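Local coordinates for hemolysin-related protein (Vibrio cholerae serotype O1, PDB 5V6F) that binds mannotriose through the lectin domain described here, the second beta-prism domain of the biofilm protein RbmC, at residues Asp63-Val68 with Ile85-Lys90. Sequence-based numbering, arbitrary orientation.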
ATOM      1  N   ASP A  63       3.811   8.354 -11.122  1.00  5.40           N
ATOM      2  CA  ASP A  63       4.736   9.316 -11.703  1.00  4.33           C
ATOM      3  C   ASP A  63       4.671  10.655 -10.988  1.00  7.25           C
ATOM      4  O   ASP A  63       5.572  11.483 -11.159  1.00  8.34           O
ATOM      5  CB  ASP A  63       4.440   9.507 -13.191  1.00 10.06           C
ATOM      6  CG  ASP A  63       3.013   9.954 -13.447  1.00 15.19           C
ATOM      7  OD1 ASP A  63       2.092   9.422 -12.790  1.00  8.97           O
ATOM      8  OD2 ASP A  63       2.814  10.844 -14.299  1.00 20.86           O
ATOM      9  N   GLN A  64       3.633  10.876 -10.192  1.00  5.89           N
ATOM     10  CA  GLN A  64       3.459  12.098  -9.428  1.00  5.42           C
ATOM     11  C   GLN A  64       3.808  11.915  -7.954  1.00  5.01           C
ATOM     12  O   GLN A  64       3.739  12.880  -7.188  1.00  7.07           O
ATOM     13  CB  GLN A  64       2.016  12.587  -9.595  1.00  9.84           C
ATOM     14  CG  GLN A  64       1.716  13.055 -11.020  1.00 14.36           C
ATOM     15  CD  GLN A  64       0.251  12.926 -11.405  1.00 25.32           C
ATOM     16  OE1 GLN A  64      -0.076  12.508 -12.516  1.00 31.08           O
ATOM     17  NE2 GLN A  64      -0.636  13.292 -10.490  1.00 24.05           N
ATOM     18  N   LEU A  65       4.226  10.718  -7.550  1.00  3.91           N
ATOM     19  CA  LEU A  65       4.458  10.423  -6.142  1.00  4.08           C
ATOM     20  C   LEU A  65       5.820  10.939  -5.693  1.00  6.00           C
ATOM     21  O   LEU A  65       6.841  10.681  -6.339  1.00  8.82           O
ATOM     22  CB  LEU A  65       4.357   8.915  -5.899  1.00  5.86           C
ATOM     23  CG  LEU A  65       4.533   8.424  -4.464  1.00  6.53           C
ATOM     24  CD1 LEU A  65       3.448   8.991  -3.554  1.00  5.01           C
ATOM     25  CD2 LEU A  65       4.528   6.904  -4.437  1.00  5.14           C
ATOM     26  N   GLN A  66       5.834  11.666  -4.576  1.00  4.16           N
ATOM     27  CA  GLN A  66       7.075  12.140  -3.982  1.00  4.90           C
ATOM     28  C   GLN A  66       7.543  11.246  -2.840  1.00  6.60           C
ATOM     29  O   GLN A  66       8.707  10.841  -2.816  1.00  6.02           O
ATOM     30  CB  GLN A  66       6.916  13.582  -3.483  1.00  6.29           C
ATOM     31  CG  GLN A  66       8.161  14.128  -2.788  1.00  9.53           C
ATOM     32  CD  GLN A  66       8.037  15.590  -2.404  1.00 34.31           C
ATOM     33  OE1 GLN A  66       7.054  16.253  -2.736  1.00 45.83           O
ATOM     34  NE2 GLN A  66       9.040  16.100  -1.699  1.00 48.47           N
ATOM     35  N   SER A  67       6.655  10.911  -1.906  1.00  4.21           N
ATOM     36  CA  SER A  67       7.056  10.124  -0.750  1.00  5.44           C
ATOM     37  C   SER A  67       5.852   9.394  -0.176  1.00  7.12           C
ATOM     38  O   SER A  67       4.698   9.739  -0.447  1.00  5.26           O
ATOM     39  CB  SER A  67       7.691  11.011   0.323  1.00  6.30           C
ATOM     40  OG  SER A  67       6.740  11.932   0.833  1.00  9.76           O
ATOM     41  N   VAL A  68       6.144   8.379   0.635  1.00  5.77           N
ATOM     42  CA  VAL A  68       5.121   7.653   1.375  1.00  4.17           C
ATOM     43  C   VAL A  68       5.485   7.660   2.850  1.00  6.14           C
ATOM     44  O   VAL A  68       6.660   7.676   3.228  1.00  6.40           O
ATOM     45  CB  VAL A  68       4.943   6.201   0.875  1.00  4.73           C
ATOM     46  CG1 VAL A  68       4.384   6.192  -0.540  1.00  6.31           C
ATOM     47  CG2 VAL A  68       6.265   5.433   0.940  1.00  8.13           C
ATOM     48  N   ILE A  85      -1.447   4.404   4.734  1.00  3.43           N
ATOM     49  CA  ILE A  85      -0.407   4.957   3.875  1.00  2.45           C
ATOM     50  C   ILE A  85      -0.771   6.394   3.556  1.00  2.64           C
ATOM     51  O   ILE A  85      -1.865   6.665   3.044  1.00  3.65           O
ATOM     52  CB  ILE A  85      -0.225   4.173   2.563  1.00  1.86           C
ATOM     53  CG1 ILE A  85      -0.028   2.683   2.829  1.00  3.34           C
ATOM     54  CG2 ILE A  85       0.980   4.726   1.794  1.00  3.66           C
ATOM     55  CD1 ILE A  85      -0.198   1.835   1.595  1.00  3.90           C
ATOM     56  N   LYS A  86       0.150   7.307   3.839  1.00  3.88           N
ATOM     57  CA  LYS A  86       0.030   8.693   3.417  1.00  3.84           C
ATOM     58  C   LYS A  86       0.907   8.896   2.186  1.00  4.75           C
ATOM     59  O   LYS A  86       2.124   8.699   2.248  1.00  3.91           O
ATOM     60  CB  LYS A  86       0.440   9.644   4.538  1.00  4.98           C
ATOM     61  CG  LYS A  86       0.377  11.109   4.159  1.00  4.78           C
ATOM     62  CD  LYS A  86       0.839  11.988   5.305  1.00 11.76           C
ATOM     63  CE  LYS A  86       1.089  13.406   4.843  1.00 11.57           C
ATOM     64  NZ  LYS A  86       1.686  14.236   5.929  1.00 20.67           N
ATOM     65  N   PHE A  87       0.282   9.270   1.074  1.00  5.39           N
ATOM     66  CA  PHE A  87       0.979   9.545  -0.176  1.00  6.04           C
ATOM     67  C   PHE A  87       1.120  11.055  -0.334  1.00  2.52           C
ATOM     68  O   PHE A  87       0.115  11.769  -0.371  1.00  5.60           O
ATOM     69  CB  PHE A  87       0.215   8.968  -1.369  1.00  4.94           C
ATOM     70  CG  PHE A  87      -0.018   7.479  -1.300  1.00  4.66           C
ATOM     71  CD1 PHE A  87      -1.137   6.966  -0.669  1.00  4.48           C
ATOM     72  CD2 PHE A  87       0.856   6.597  -1.914  1.00  5.38           C
ATOM     73  CE1 PHE A  87      -1.365   5.598  -0.628  1.00  6.33           C
ATOM     74  CE2 PHE A  87       0.636   5.226  -1.874  1.00  5.78           C
ATOM     75  CZ  PHE A  87      -0.476   4.730  -1.237  1.00  6.79           C
ATOM     76  N   THR A  88       2.359  11.538  -0.424  1.00  3.17           N
ATOM     77  CA  THR A  88       2.636  12.940  -0.713  1.00  2.63           C
ATOM     78  C   THR A  88       3.096  13.058  -2.160  1.00  5.00           C
ATOM     79  O   THR A  88       4.008  12.341  -2.587  1.00  4.78           O
ATOM     80  CB  THR A  88       3.695  13.512   0.236  1.00  5.09           C
ATOM     81  OG1 THR A  88       3.221  13.442   1.587  1.00  6.06           O
ATOM     82  CG2 THR A  88       3.993  14.968  -0.092  1.00  7.63           C
ATOM     83  N   MET A  89       2.460  13.956  -2.908  1.00  4.73           N
ATOM     84  CA  MET A  89       2.693  14.092  -4.339  1.00  4.34           C
ATOM     85  C   MET A  89       3.629  15.270  -4.619  1.00  5.50           C
ATOM     86  O   MET A  89       3.874  16.121  -3.761  1.00  5.51           O
ATOM     87  CB  MET A  89       1.361  14.276  -5.075  1.00  4.42           C
ATOM     88  CG  MET A  89       0.228  13.407  -4.547  1.00 10.92           C
ATOM     89  SD  MET A  89       0.617  11.646  -4.549  1.00  7.99           S
ATOM     90  CE  MET A  89       0.588  11.302  -6.309  1.00 11.54           C
ATOM     91  N   LYS A  90       4.156  15.315  -5.846  1.00  5.97           N
ATOM     92  CA  LYS A  90       5.104  16.369  -6.191  1.00  6.46           C
ATOM     93  C   LYS A  90       4.451  17.742  -6.225  1.00  7.61           C
ATOM     94  O   LYS A  90       5.162  18.749  -6.171  1.00  7.37           O
ATOM     95  CB  LYS A  90       5.772  16.100  -7.544  1.00  8.29           C
ATOM     96  CG  LYS A  90       6.510  14.780  -7.654  1.00  8.19           C
ATOM     97  CD  LYS A  90       6.933  14.460  -9.090  1.00 12.03           C
ATOM     98  CE  LYS A  90       7.740  13.168  -9.156  1.00 26.10           C
ATOM     99  NZ  LYS A  90       8.452  13.022 -10.458  1.00 45.76           N
TER
HETATM  100  O   HOH W   1       7.854  11.151 -12.519  1.00 27.44           O
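A classic beta bulge sits where Gln66 and Ser67 both face Thr88, near the open end of the antiparallel hairpin formed by strands 65-75 and 80-89 of the beta-prism lectin domain. Thr88 O takes two N-H groups: Gln66 N at 2.8 Å, in the carbonyl plane, and Ser67 N at 3.1 Å, tilted 18° from it. Thr88 N returns a bond to Ser67 O. Beyond the bulge, Lys90 N reaches Gln64 O at 2.8 Å, and the extended Lys90 side chain runs back past Gln64 O to Asp63 O, where NZ makes a weak direct bond and a firmer link through a water that donates to the same oxygen. On the buried face, Leu65 has CG anti to its backbone N (chi1 -178°), which brings CD1 to the edge of the Phe87 ring, 3.9 Å from CD2, and to 4.0 Å from Met89 SD. Val68 lies alongside Phe87, its CG1 3.8 Å from the same CD2, while Ile85 CG2 sits over one ring face, toward the rim. Met89 bends at chi2 and chi3, so that CE folds back to 3.8 Å from Gln64 CB. Strands 94-98 and 106-112 flank the pair within the sheet; across the prism interior, Phe87 packs on Met25, Leu27 and Ile60, and Leu65 meets Phe136 of strand 131-137, so all three sheets of the prism come together here.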